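Local coordinates for Rna-directed RNA polymerase (Infectious pancreatic necrosis virus, PDB 3ZED), which probably acts as the viral RNA-dependent RNA polymerase, adding ribonucleotides to a growing RNA strand and occurring both free and covalently attached to the genomic RNA, at residues Leu197-Glu202 / Gly716-Pro721; Met418-Leu423 / Arg727-Arg732; Ile390-Asp395 / Ala489-Ala494; Tyr192-Leu197 / Gln731-Arg736; Lys748-Ser753 / Glu759-Leu764. All coordinates share one frame; numbering follows the deposited sequence.

Interaction 1 (Leu197-Glu202 / Gly716-Pro721); sequences LAKLLE and GTYKDP
Lys199 lies across the ring of Tyr718 in a cation-pi contact that joins a helix of the palm region to the loop between helices 706-714 and 724-732. The two side chains cross at about a right angle, the lysine chain curling over one ring face. Two successive bends make this possible, at chi2 (-57°) and chi3, so that the aliphatic part folds down on the ring. Lys199 CG sits over the near end of the ring, 3.6 Å from Tyr718 CG. The CH-pi contact follows: Lys199 CE lies 3.9 Å from the Tyr718 ring centroid and only 11° off the ring normal. Lys199 NZ is farther along and higher, 4.9 Å from the same centroid and 24° off the normal, over the face but beyond the closest part of the contact. Thr717 CG2 fills the opposite face of the Tyr718 ring, so the tyrosine is clamped between a methylene and a methyl group. A long lysine suits its place because its methylenes pack on the ring while its charge still reaches polar partners. Within the helix those include Glu202, one turn on, and outside it Ser701 OG, which also bonds Glu202 OE1; Ser701 belongs to a potassium site, and a bound potassium ion lies about 9 Å from the lysine side chain. Glu202 OE2 in turn pairs with Arg425. The salt bridge uses the syn side of the carboxylate, with Lys199 NZ 3.1 Å from Glu202 OE1.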
# COMPACT_ATOMS: atom_id res chain seq x y z
N LEU B 197 16.13 14.90 -1.47
CA LEU B 197 15.07 13.92 -1.71
C LEU B 197 13.70 14.58 -1.81
O LEU B 197 12.92 14.23 -2.69
CB LEU B 197 15.04 12.84 -0.63
CG LEU B 197 16.08 11.74 -0.74
CD1 LEU B 197 15.85 10.74 0.33
CD2 LEU B 197 16.01 11.03 -2.10
N ALA B 198 13.43 15.58 -0.93
CA ALA B 198 12.19 16.36 -0.91
C ALA B 198 11.97 17.08 -2.25
O ALA B 198 10.85 17.11 -2.74
CB ALA B 198 12.23 17.36 0.23
N LYS B 199 13.05 17.61 -2.85
CA LYS B 199 13.01 18.29 -4.15
C LYS B 199 12.64 17.30 -5.27
O LYS B 199 11.95 17.68 -6.21
CB LYS B 199 14.35 18.99 -4.45
CG LYS B 199 14.69 20.18 -3.53
CD LYS B 199 13.64 21.30 -3.50
CE LYS B 199 13.58 22.10 -4.78
NZ LYS B 199 12.55 23.16 -4.72
N LEU B 200 13.09 16.02 -5.15
CA LEU B 200 12.75 14.99 -6.13
C LEU B 200 11.28 14.61 -5.95
O LEU B 200 10.54 14.55 -6.93
CB LEU B 200 13.65 13.75 -6.00
CG LEU B 200 15.14 13.90 -6.32
CD1 LEU B 200 15.91 12.70 -5.81
CD2 LEU B 200 15.39 14.08 -7.82
N LEU B 201 10.85 14.41 -4.68
CA LEU B 201 9.48 14.05 -4.34
C LEU B 201 8.50 15.14 -4.69
O LEU B 201 7.35 14.84 -4.95
CB LEU B 201 9.35 13.67 -2.85
CG LEU B 201 10.03 12.36 -2.44
CD1 LEU B 201 10.24 12.31 -0.95
CD2 LEU B 201 9.26 11.13 -2.97
N GLU B 202 8.95 16.41 -4.77
CA GLU B 202 8.05 17.50 -5.19
C GLU B 202 7.56 17.24 -6.63
O GLU B 202 6.44 17.61 -6.98
CB GLU B 202 8.76 18.84 -5.11
CG GLU B 202 8.82 19.43 -3.71
CD GLU B 202 9.56 20.76 -3.61
OE1 GLU B 202 10.13 21.21 -4.62
OE2 GLU B 202 9.54 21.35 -2.51
N GLY B 716 25.34 19.72 -6.45
CA GLY B 716 25.42 19.94 -5.01
C GLY B 716 24.40 20.90 -4.43
O GLY B 716 24.55 21.32 -3.28
N THR B 717 23.37 21.26 -5.20
CA THR B 717 22.29 22.17 -4.79
C THR B 717 21.28 21.45 -3.90
O THR B 717 21.12 20.22 -4.00
CB THR B 717 21.58 22.76 -6.03
OG1 THR B 717 22.56 23.06 -7.03
CG2 THR B 717 20.78 24.02 -5.72
N TYR B 718 20.57 22.23 -3.03
CA TYR B 718 19.50 21.81 -2.11
C TYR B 718 19.98 20.89 -0.99
O TYR B 718 19.18 20.14 -0.44
CB TYR B 718 18.32 21.14 -2.87
CG TYR B 718 17.86 21.88 -4.10
CD1 TYR B 718 17.45 23.21 -4.03
CD2 TYR B 718 17.82 21.25 -5.34
CE1 TYR B 718 17.04 23.90 -5.17
CE2 TYR B 718 17.38 21.91 -6.48
CZ TYR B 718 16.98 23.24 -6.39
OH TYR B 718 16.56 23.92 -7.51
N LYS B 719 21.27 20.96 -0.63
CA LYS B 719 21.81 20.16 0.48
C LYS B 719 21.05 20.47 1.77
O LYS B 719 20.58 19.56 2.45
CB LYS B 719 23.33 20.40 0.64
CG LYS B 719 24.13 19.51 -0.28
CD LYS B 719 25.63 19.77 -0.20
CE LYS B 719 26.38 18.85 -1.14
NZ LYS B 719 27.79 19.30 -1.32
N ASP B 720 20.85 21.77 2.03
CA ASP B 720 20.13 22.22 3.22
C ASP B 720 18.95 23.10 2.82
O ASP B 720 19.07 23.89 1.88
CB ASP B 720 21.08 22.98 4.15
CG ASP B 720 22.23 22.13 4.62
OD1 ASP B 720 22.00 21.20 5.42
OD2 ASP B 720 23.38 22.39 4.18
N PRO B 721 17.78 22.98 3.52
CA PRO B 721 16.65 23.88 3.19
C PRO B 721 16.93 25.32 3.65
O PRO B 721 17.69 25.53 4.60
CB PRO B 721 15.49 23.25 3.96
CG PRO B 721 16.13 22.59 5.14
CD PRO B 721 17.47 22.10 4.66

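Interaction 2 (Met418-Leu423 / Arg727-Arg732); sequences MMYYLL and RLLDQR
Leu729 points its branched tip between Tyr420 and Leu423, at the centre of an antiparallel helix pair; the axes of the two short segments approach to 10.6 Å, 162° apart. One methyl does most of the work: Leu729 CD2 lies 3.6 Å from Leu423 CB and 3.8 Å from Tyr420 CD1. The other branch, Leu729 CD1, meets Leu423 CD2 at 3.9 Å, the two leucine side chains crossing at about a right angle. A branched leucine suits this place because CD2 wedges between Tyr420 and Leu423 while CD1 adds a second touch on Leu423. With CG anti to the backbone N (chi1 175°), the Tyr420 ring swings toward the partner helix, and its edge approaches the Asp730 backbone, Tyr420 CE1 being 3.9 Å from Asp730 N. The buried polar ends are satisfied in the second shell: Tyr420 OH bonds Glu195 OE1, while Asp730 OD1 takes Asn194 ND2 and OD2 pairs with Lys734 NZ. Helix 194-204 thus holds both residues, and the pair fastens the C-terminal region to the catalytic palm. Asp730 CB, 3.9 Å from Tyr420 CE1, lies against the same ring carbon as the amide.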
# COMPACT_ATOMS: atom_id res chain seq x y z
N MET B 418 10.79 10.34 4.03
CA MET B 418 9.38 10.52 3.64
C MET B 418 8.67 11.39 4.71
O MET B 418 7.90 12.29 4.35
CB MET B 418 8.67 9.17 3.46
CG MET B 418 7.16 9.28 3.16
SD MET B 418 6.72 10.39 1.78
CE MET B 418 7.58 9.58 0.39
N MET B 419 8.95 11.13 6.01
CA MET B 419 8.40 11.91 7.13
C MET B 419 8.84 13.37 7.03
O MET B 419 8.03 14.28 7.28
CB MET B 419 8.84 11.31 8.50
CG MET B 419 8.02 10.10 8.90
SD MET B 419 6.28 10.49 9.16
CE MET B 419 5.80 9.12 10.23
N TYR B 420 10.11 13.60 6.62
CA TYR B 420 10.64 14.95 6.40
C TYR B 420 9.81 15.66 5.32
O TYR B 420 9.38 16.79 5.51
CB TYR B 420 12.13 14.87 6.01
CG TYR B 420 12.72 16.21 5.64
CD1 TYR B 420 13.27 17.05 6.62
CD2 TYR B 420 12.74 16.65 4.32
CE1 TYR B 420 13.78 18.30 6.29
CE2 TYR B 420 13.25 17.91 3.98
CZ TYR B 420 13.78 18.72 4.97
OH TYR B 420 14.30 19.95 4.65
N TYR B 421 9.58 14.98 4.17
CA TYR B 421 8.81 15.51 3.04
C TYR B 421 7.37 15.85 3.44
O TYR B 421 6.89 16.93 3.12
CB TYR B 421 8.84 14.52 1.87
CG TYR B 421 8.06 14.99 0.67
CD1 TYR B 421 8.48 16.11 -0.06
CD2 TYR B 421 6.92 14.33 0.25
CE1 TYR B 421 7.76 16.57 -1.16
CE2 TYR B 421 6.19 14.77 -0.86
CZ TYR B 421 6.61 15.90 -1.55
OH TYR B 421 5.92 16.32 -2.65
N LEU B 422 6.69 14.95 4.18
CA LEU B 422 5.32 15.18 4.63
C LEU B 422 5.21 16.35 5.61
O LEU B 422 4.28 17.14 5.51
CB LEU B 422 4.74 13.91 5.27
CG LEU B 422 4.51 12.66 4.36
CD1 LEU B 422 4.04 11.49 5.18
CD2 LEU B 422 3.47 12.93 3.28
N LEU B 423 6.16 16.46 6.57
CA LEU B 423 6.12 17.52 7.58
C LEU B 423 6.54 18.88 7.05
O LEU B 423 6.06 19.88 7.57
CB LEU B 423 6.94 17.15 8.82
CG LEU B 423 6.16 16.55 10.00
CD1 LEU B 423 5.57 15.17 9.64
CD2 LEU B 423 7.03 16.43 11.24
N ARG B 727 15.09 23.31 8.52
CA ARG B 727 16.47 23.06 8.96
C ARG B 727 16.47 22.37 10.32
O ARG B 727 17.24 21.44 10.52
CB ARG B 727 17.27 24.35 9.00
CG ARG B 727 18.09 24.54 7.75
CD ARG B 727 19.14 25.62 7.92
NE ARG B 727 18.57 26.90 7.52
CZ ARG B 727 18.61 28.03 8.23
NH1 ARG B 727 19.21 28.05 9.42
NH2 ARG B 727 18.05 29.13 7.77
N LEU B 728 15.56 22.78 11.23
CA LEU B 728 15.40 22.17 12.55
C LEU B 728 14.97 20.71 12.42
O LEU B 728 15.46 19.86 13.16
CB LEU B 728 14.38 22.94 13.41
CG LEU B 728 14.84 24.28 14.03
CD1 LEU B 728 13.72 24.90 14.82
CD2 LEU B 728 16.04 24.09 14.95
N LEU B 729 14.07 20.42 11.46
CA LEU B 729 13.55 19.08 11.19
C LEU B 729 14.64 18.18 10.60
O LEU B 729 14.71 17.00 10.94
CB LEU B 729 12.33 19.13 10.26
CG LEU B 729 11.37 17.96 10.40
CD1 LEU B 729 10.51 18.10 11.68
CD2 LEU B 729 10.51 17.80 9.14
N ASP B 730 15.49 18.74 9.73
CA ASP B 730 16.63 18.02 9.18
C ASP B 730 17.68 17.73 10.29
O ASP B 730 18.21 16.63 10.34
CB ASP B 730 17.26 18.80 8.02
CG ASP B 730 18.29 18.01 7.24
OD1 ASP B 730 18.02 16.82 6.94
OD2 ASP B 730 19.35 18.59 6.90
N GLN B 731 17.94 18.71 11.18
CA GLN B 731 18.89 18.57 12.30
C GLN B 731 18.42 17.46 13.26
O GLN B 731 19.25 16.67 13.74
CB GLN B 731 19.04 19.91 13.04
CG GLN B 731 19.80 20.98 12.25
CD GLN B 731 19.74 22.36 12.88
OE1 GLN B 731 19.34 22.55 14.03
NE2 GLN B 731 20.16 23.38 12.14
N ARG B 732 17.08 17.38 13.46
CA ARG B 732 16.37 16.40 14.28
C ARG B 732 16.70 14.93 13.86
O ARG B 732 16.72 14.05 14.72
CB ARG B 732 14.85 16.67 14.18
CG ARG B 732 13.96 15.82 15.09
CD ARG B 732 12.51 16.28 15.07
NE ARG B 732 12.27 17.47 15.90
CZ ARG B 732 12.10 17.45 17.22
NH1 ARG B 732 12.22 16.31 17.89
NH2 ARG B 732 11.83 18.57 17.87

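Interaction 3 (Ile390-Asp395 / Ala489-Ala494); sequences IYILQD and AEWVKA
Trp491 reaches from its helix to the strand that carries Ile392 and Gln394, and its indole meets both. From CB, which points at the strand, CG is set anti to the backbone N (chi1 164°), and this carries the ring to the strand. At the fused bond, Trp491 CE2 and CD2 come under the Ile392 side chain, whose CD1 lies 4.0 Å from the centroid of the five-membered ring, over its face, in a CH-pi contact. The pyrrole nitrogen is at the edge: Trp491 NE1 gives a weak hydrogen bond, 3.0 Å and bent to 135°, to Gln394 OE1, which lies in the ring plane. At the outer end, Trp491 CZ2 packs on Ile392 CG2 at 3.7 Å, so both isoleucine branches are used. Indole suits this buried place, apolar over its face yet offering an N-H at its edge, here to a weak bond. Gln394 is steadied by its other end, NE2, which bonds Lys496 O, while Trp491 NE1 has a second, weak partner in Pro497 O. Phe504 meets the indole at a steep angle. Helix 476-493 thus lies against the antiparallel sheet made by strands 382-386, 389-394, 397-403 and 515-521, the helix-on-sheet packing typical of the palm of an RNA polymerase.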
# COMPACT_ATOMS: atom_id res chain seq x y z
N ILE B 390 7.98 0.97 -11.61
CA ILE B 390 8.55 2.00 -12.48
C ILE B 390 8.21 1.63 -13.92
O ILE B 390 8.31 0.46 -14.29
CB ILE B 390 10.09 2.18 -12.30
CG1 ILE B 390 10.44 2.60 -10.87
CG2 ILE B 390 10.70 3.15 -13.34
CD1 ILE B 390 11.92 2.23 -10.45
N TYR B 391 7.80 2.62 -14.71
CA TYR B 391 7.53 2.45 -16.14
C TYR B 391 8.40 3.41 -16.88
O TYR B 391 8.40 4.60 -16.55
CB TYR B 391 6.04 2.66 -16.46
CG TYR B 391 5.15 1.69 -15.71
CD1 TYR B 391 4.97 0.39 -16.17
CD2 TYR B 391 4.57 2.05 -14.50
CE1 TYR B 391 4.19 -0.52 -15.46
CE2 TYR B 391 3.77 1.16 -13.79
CZ TYR B 391 3.59 -0.13 -14.27
OH TYR B 391 2.82 -1.01 -13.56
N ILE B 392 9.19 2.90 -17.84
CA ILE B 392 10.08 3.71 -18.67
C ILE B 392 9.77 3.49 -20.15
O ILE B 392 9.73 2.35 -20.63
CB ILE B 392 11.58 3.47 -18.34
CG1 ILE B 392 11.96 4.09 -16.98
CG2 ILE B 392 12.52 3.98 -19.46
CD1 ILE B 392 13.27 3.60 -16.38
N LEU B 393 9.60 4.60 -20.86
CA LEU B 393 9.45 4.64 -22.30
C LEU B 393 10.72 5.28 -22.86
O LEU B 393 10.96 6.46 -22.64
CB LEU B 393 8.19 5.44 -22.71
CG LEU B 393 7.72 5.40 -24.18
CD1 LEU B 393 6.38 6.08 -24.32
CD2 LEU B 393 8.67 6.14 -25.12
N GLN B 394 11.56 4.49 -23.54
CA GLN B 394 12.76 4.96 -24.22
C GLN B 394 13.13 3.99 -25.34
O GLN B 394 12.81 2.80 -25.23
CB GLN B 394 13.95 5.21 -23.27
CG GLN B 394 14.74 4.00 -22.80
CD GLN B 394 15.86 4.44 -21.90
OE1 GLN B 394 15.69 4.54 -20.69
NE2 GLN B 394 17.01 4.77 -22.47
N ASP B 395 13.74 4.53 -26.42
CA ASP B 395 14.19 3.80 -27.61
C ASP B 395 13.06 2.94 -28.23
O ASP B 395 13.25 1.73 -28.49
CB ASP B 395 15.43 2.93 -27.27
CG ASP B 395 16.58 3.71 -26.66
OD1 ASP B 395 16.97 4.75 -27.23
OD2 ASP B 395 17.09 3.28 -25.61
N ALA B 489 15.81 8.87 -10.23
CA ALA B 489 16.75 10.00 -10.16
C ALA B 489 18.17 9.58 -10.60
O ALA B 489 18.85 10.34 -11.30
CB ALA B 489 16.80 10.56 -8.74
N GLU B 490 18.60 8.36 -10.22
CA GLU B 490 19.91 7.82 -10.57
C GLU B 490 19.96 7.44 -12.06
O GLU B 490 20.99 7.60 -12.68
CB GLU B 490 20.30 6.64 -9.67
CG GLU B 490 20.73 7.07 -8.28
CD GLU B 490 21.97 7.94 -8.21
OE1 GLU B 490 22.93 7.69 -8.97
OE2 GLU B 490 21.97 8.88 -7.39
N TRP B 491 18.83 7.00 -12.63
CA TRP B 491 18.71 6.69 -14.07
C TRP B 491 18.89 7.99 -14.86
O TRP B 491 19.71 8.02 -15.79
CB TRP B 491 17.37 6.01 -14.36
CG TRP B 491 16.94 5.97 -15.80
CD1 TRP B 491 17.42 5.15 -16.78
CD2 TRP B 491 15.85 6.69 -16.38
NE1 TRP B 491 16.71 5.33 -17.94
CE2 TRP B 491 15.74 6.28 -17.73
CE3 TRP B 491 14.94 7.66 -15.89
CZ2 TRP B 491 14.78 6.82 -18.60
CZ3 TRP B 491 13.99 8.19 -16.76
CH2 TRP B 491 13.92 7.77 -18.10
N VAL B 492 18.22 9.08 -14.44
CA VAL B 492 18.33 10.41 -15.06
C VAL B 492 19.79 10.91 -14.93
O VAL B 492 20.37 11.33 -15.94
CB VAL B 492 17.30 11.41 -14.46
CG1 VAL B 492 17.53 12.84 -14.97
CG2 VAL B 492 15.86 10.97 -14.74
N LYS B 493 20.39 10.81 -13.72
CA LYS B 493 21.77 11.23 -13.46
C LYS B 493 22.77 10.48 -14.37
O LYS B 493 23.64 11.11 -14.94
CB LYS B 493 22.14 11.04 -11.98
CG LYS B 493 23.47 11.64 -11.60
CD LYS B 493 23.90 11.25 -10.22
CE LYS B 493 25.27 11.81 -9.92
NZ LYS B 493 25.73 11.42 -8.57
N ALA B 494 22.60 9.15 -14.54
CA ALA B 494 23.48 8.31 -15.37
C ALA B 494 23.27 8.52 -16.89
O ALA B 494 23.88 7.80 -17.69
CB ALA B 494 23.29 6.84 -15.01

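Interaction 4 (Tyr192-Leu197 / Gln731-Arg736); sequences YTNEQL and QRTKLR
Asn194 and Thr733 face each other with their CA atoms 9.0 Å apart, one in the first turn of helix 194-204 and the other in segment 731-736, which continues helix 724-732. The first helix starts with a capping box. Thr193, at the N-cap position, accepts from Gln196 N through OG1 at 3.2 Å, and Gln196 OE1 accepts in turn from Thr193 N, 3.1 Å away. Both residues suit their places: a short hydroxyl can turn back to a first-turn NH that has no preceding helical carbonyl to bond, and the longer glutamine reaches round to the cap. The backbone amide of Thr193 comes to Gln196 OE1 from 25° off the carbonyl plane. Between the segments the two side chains come from opposite directions, Asn194 ND2 lying 3.3 Å from Thr733 OG1 and 3.4 Å from Thr733 CG2. Asp730 gives both polar groups a clear hydrogen bond, through its carboxylate to Asn194 ND2 and through its backbone O to Thr733 OG1. Thr733 holds OG1 between its backbone N and carbonyl carbon (chi1 73°), which puts the hydroxyl within reach of Asp730 O, with both OG1 and CG2 facing Asn194 ND2. A threonine suits this place because it can offer a hydroxyl and a methyl to the same amide. The contact thus links the start of a palm-region helix with the C-terminal region. Here one carbonyl takes two amides: Gln731 O is 2.9 Å from Lys734 N and 3.1 Å from Leu735 N.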
# COMPACT_ATOMS: atom_id res chain seq x y z
N TYR B 192 22.23 11.51 -0.96
CA TYR B 192 21.15 12.50 -0.88
C TYR B 192 20.89 12.97 0.54
O TYR B 192 20.82 12.15 1.46
CB TYR B 192 19.83 11.94 -1.44
CG TYR B 192 19.85 11.58 -2.91
CD1 TYR B 192 19.52 12.52 -3.88
CD2 TYR B 192 20.15 10.29 -3.32
CE1 TYR B 192 19.54 12.19 -5.23
CE2 TYR B 192 20.18 9.95 -4.67
CZ TYR B 192 19.87 10.90 -5.62
OH TYR B 192 19.89 10.57 -6.95
N THR B 193 20.68 14.28 0.70
CA THR B 193 20.24 14.85 1.97
C THR B 193 18.70 14.72 2.00
O THR B 193 18.12 14.40 0.96
CB THR B 193 20.70 16.32 2.13
OG1 THR B 193 20.05 17.11 1.14
CG2 THR B 193 22.23 16.51 2.08
N ASN B 194 18.04 15.01 3.13
CA ASN B 194 16.58 14.97 3.23
C ASN B 194 15.96 15.99 2.28
O ASN B 194 14.98 15.67 1.61
CB ASN B 194 16.12 15.24 4.66
CG ASN B 194 16.28 14.07 5.60
OD1 ASN B 194 16.13 12.91 5.22
ND2 ASN B 194 16.57 14.36 6.85
N GLU B 195 16.56 17.19 2.19
CA GLU B 195 16.07 18.27 1.33
C GLU B 195 16.22 17.94 -0.15
O GLU B 195 15.30 18.23 -0.92
CB GLU B 195 16.76 19.61 1.68
CG GLU B 195 16.20 20.83 0.95
CD GLU B 195 14.72 21.14 1.08
OE1 GLU B 195 14.07 20.67 2.04
OE2 GLU B 195 14.21 21.91 0.23
N GLN B 196 17.32 17.30 -0.56
CA GLN B 196 17.51 16.88 -1.96
C GLN B 196 16.45 15.85 -2.37
O GLN B 196 15.90 15.96 -3.46
CB GLN B 196 18.92 16.34 -2.18
CG GLN B 196 19.97 17.44 -2.27
CD GLN B 196 21.38 16.93 -2.31
OE1 GLN B 196 21.70 15.84 -1.82
NE2 GLN B 196 22.27 17.74 -2.88
N LEU B 197 16.13 14.90 -1.47
CA LEU B 197 15.07 13.92 -1.71
C LEU B 197 13.70 14.58 -1.81
O LEU B 197 12.92 14.23 -2.69
CB LEU B 197 15.04 12.84 -0.63
CG LEU B 197 16.08 11.74 -0.74
CD1 LEU B 197 15.85 10.74 0.33
CD2 LEU B 197 16.01 11.03 -2.10
N GLN B 731 17.94 18.71 11.18
CA GLN B 731 18.89 18.57 12.30
C GLN B 731 18.42 17.46 13.26
O GLN B 731 19.25 16.67 13.74
CB GLN B 731 19.04 19.91 13.04
CG GLN B 731 19.80 20.98 12.25
CD GLN B 731 19.74 22.36 12.88
OE1 GLN B 731 19.34 22.55 14.03
NE2 GLN B 731 20.16 23.38 12.14
N ARG B 732 17.08 17.38 13.46
CA ARG B 732 16.37 16.40 14.28
C ARG B 732 16.70 14.93 13.86
O ARG B 732 16.72 14.05 14.72
CB ARG B 732 14.85 16.67 14.18
CG ARG B 732 13.96 15.82 15.09
CD ARG B 732 12.51 16.28 15.07
NE ARG B 732 12.27 17.47 15.90
CZ ARG B 732 12.10 17.45 17.22
NH1 ARG B 732 12.22 16.31 17.89
NH2 ARG B 732 11.83 18.57 17.87
N THR B 733 17.02 14.71 12.58
CA THR B 733 17.37 13.38 12.05
C THR B 733 18.80 12.99 12.37
O THR B 733 19.14 11.81 12.26
CB THR B 733 17.12 13.28 10.51
OG1 THR B 733 18.11 14.02 9.80
CG2 THR B 733 15.72 13.72 10.10
N LYS B 734 19.63 13.95 12.80
CA LYS B 734 21.05 13.77 13.09
C LYS B 734 21.39 13.80 14.58
O LYS B 734 22.39 13.20 14.97
CB LYS B 734 21.88 14.85 12.36
CG LYS B 734 21.81 14.76 10.83
CD LYS B 734 21.92 16.14 10.20
CE LYS B 734 21.94 16.08 8.70
NZ LYS B 734 22.00 17.44 8.11
N LEU B 735 20.61 14.49 15.42
CA LEU B 735 20.91 14.62 16.85
C LEU B 735 20.38 13.46 17.70
O LEU B 735 19.28 12.97 17.45
CB LEU B 735 20.36 15.94 17.38
CG LEU B 735 21.09 17.21 16.94
CD1 LEU B 735 20.13 18.40 16.91
CD2 LEU B 735 22.27 17.51 17.87
N ARG B 736 21.14 13.07 18.74
CA ARG B 736 20.77 11.97 19.65
C ARG B 736 19.57 12.35 20.56
O ARG B 736 19.27 13.54 20.73
CB ARG B 736 21.98 11.49 20.49
CG ARG B 736 22.56 12.53 21.44
CD ARG B 736 23.85 12.08 22.07
NE ARG B 736 23.67 11.03 23.08
CZ ARG B 736 24.67 10.35 23.64
NH1 ARG B 736 25.93 10.60 23.30
NH2 ARG B 736 24.41 9.42 24.55

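Interaction 5 (Lys748-Ser753 / Glu759-Leu764); sequences KPASSS and EATEEL
Leu764 with CG anti to its carbonyl carbon (chi1 -75°) and Thr761 with OG1 in the same relation (chi1 -60°) bring Leu764 CD1 to Pro749 and Thr761 OG1 to Ala750 across a helical hairpin. The two helices run nearly antiparallel; the axes of the two short segments are 8.9 Å apart at 154°. Leu764 CD1 touches the end of the proline ring, 3.7 Å from Pro749 CG. The smaller Ala760 CB meets Pro749 CB at 4.2 Å. Alanine suits position 750 because its small side chain lets the backbones come close: the CA atoms of Ala750 and Thr761 are 6.3 Å apart. Proline has no NH to give, and the helix 740-752 is kinked where the N of Pro749 and of Ala750 makes no bond to the preceding turn. The same helix ends in a Schellman motif with Ser753 as its positive-phi C-prime residue, after which the chain turns into helix 757-771. Thr761 also packs on Leu728 of a third helix, and its hydroxyl is satisfied within its own helix by Trp757 O, one turn back. On the hairpin side, Thr761 OG1 lies 3.3 Å from Ala750 CB.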
# COMPACT_ATOMS: atom_id res chain seq x y z
N LYS B 748 9.60 25.21 19.75
CA LYS B 748 8.50 25.82 20.52
C LYS B 748 8.05 27.20 19.96
O LYS B 748 6.85 27.34 19.77
CB LYS B 748 8.84 25.93 22.02
CG LYS B 748 7.62 26.08 22.91
CD LYS B 748 8.01 26.45 24.34
CE LYS B 748 6.81 26.63 25.23
NZ LYS B 748 7.20 27.01 26.60
N PRO B 749 8.92 28.19 19.61
CA PRO B 749 8.39 29.47 19.10
C PRO B 749 7.59 29.34 17.81
O PRO B 749 6.51 29.92 17.70
CB PRO B 749 9.66 30.33 18.90
CG PRO B 749 10.64 29.76 19.85
CD PRO B 749 10.39 28.27 19.77
N ALA B 750 8.09 28.53 16.85
CA ALA B 750 7.44 28.29 15.55
C ALA B 750 6.17 27.48 15.69
O ALA B 750 5.21 27.80 15.01
CB ALA B 750 8.39 27.57 14.62
N SER B 751 6.14 26.46 16.56
CA SER B 751 4.95 25.61 16.70
C SER B 751 3.84 26.33 17.51
O SER B 751 2.67 26.00 17.34
CB SER B 751 5.30 24.24 17.28
OG SER B 751 5.53 24.25 18.68
N SER B 752 4.22 27.32 18.36
CA SER B 752 3.30 28.15 19.14
C SER B 752 2.89 29.41 18.37
O SER B 752 1.98 30.11 18.82
CB SER B 752 3.93 28.57 20.47
OG SER B 752 3.91 27.52 21.42
N SER B 753 3.60 29.71 17.25
CA SER B 753 3.43 30.90 16.40
C SER B 753 3.55 32.21 17.24
O SER B 753 2.77 33.15 17.04
CB SER B 753 2.12 30.86 15.62
OG SER B 753 2.25 30.10 14.43
N GLU B 759 12.31 34.91 12.98
CA GLU B 759 13.65 35.31 13.39
C GLU B 759 14.12 34.50 14.60
O GLU B 759 15.29 34.12 14.64
CB GLU B 759 13.73 36.82 13.67
CG GLU B 759 13.70 37.67 12.41
CD GLU B 759 15.00 37.74 11.63
OE1 GLU B 759 15.22 36.86 10.76
OE2 GLU B 759 15.78 38.69 11.87
N ALA B 760 13.21 34.19 15.55
CA ALA B 760 13.52 33.37 16.72
C ALA B 760 13.91 31.91 16.31
O ALA B 760 14.91 31.38 16.79
CB ALA B 760 12.34 33.36 17.69
N THR B 761 13.16 31.30 15.38
CA THR B 761 13.46 29.95 14.88
C THR B 761 14.81 29.97 14.10
O THR B 761 15.62 29.05 14.25
CB THR B 761 12.28 29.43 14.05
OG1 THR B 761 11.14 29.41 14.92
CG2 THR B 761 12.53 28.04 13.46
N GLU B 762 15.05 31.06 13.33
CA GLU B 762 16.26 31.35 12.56
C GLU B 762 17.49 31.39 13.48
O GLU B 762 18.49 30.74 13.18
CB GLU B 762 16.09 32.70 11.83
CG GLU B 762 17.10 32.98 10.75
CD GLU B 762 16.89 32.13 9.51
OE1 GLU B 762 16.03 32.49 8.68
OE2 GLU B 762 17.56 31.08 9.40
N GLU B 763 17.39 32.10 14.62
CA GLU B 763 18.46 32.23 15.59
C GLU B 763 18.68 30.90 16.35
O GLU B 763 19.84 30.52 16.60
CB GLU B 763 18.18 33.38 16.57
CG GLU B 763 18.29 34.76 15.94
CD GLU B 763 17.81 35.93 16.79
OE1 GLU B 763 17.50 35.71 17.99
OE2 GLU B 763 17.73 37.06 16.26
N LEU B 764 17.58 30.17 16.65
CA LEU B 764 17.64 28.90 17.37
C LEU B 764 18.25 27.79 16.50
O LEU B 764 19.01 26.98 17.03
CB LEU B 764 16.27 28.50 17.92
CG LEU B 764 15.78 29.29 19.16
CD1 LEU B 764 14.28 29.22 19.29
CD2 LEU B 764 16.42 28.80 20.44

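Overall arrangement
Interactions 2 and 3 are buried, 5 is partly buried, and 1 and 4 lie at the surface. Helix 194-204 supplies both 1 and 4, and helix 724-732 both 2 and 4; the chemistry shifts from a charged lysine over an aromatic face in 1, through small polar groups in 4, to leucine and tyrosine packing in 2. Interaction 3 combines an indole face with a weak edge bond, and 5 rests mainly on apolar contacts of small side chains. Interactions 2 and 4, about 7 Å apart between centres, are tied by Asp730 and Glu195. Interaction 3, inside the palm, touches 1 through Leu200 on Ala489 and 4 through Tyr192 and Glu490. Interaction 5 meets 2 through the Arg727-Glu762 salt bridge.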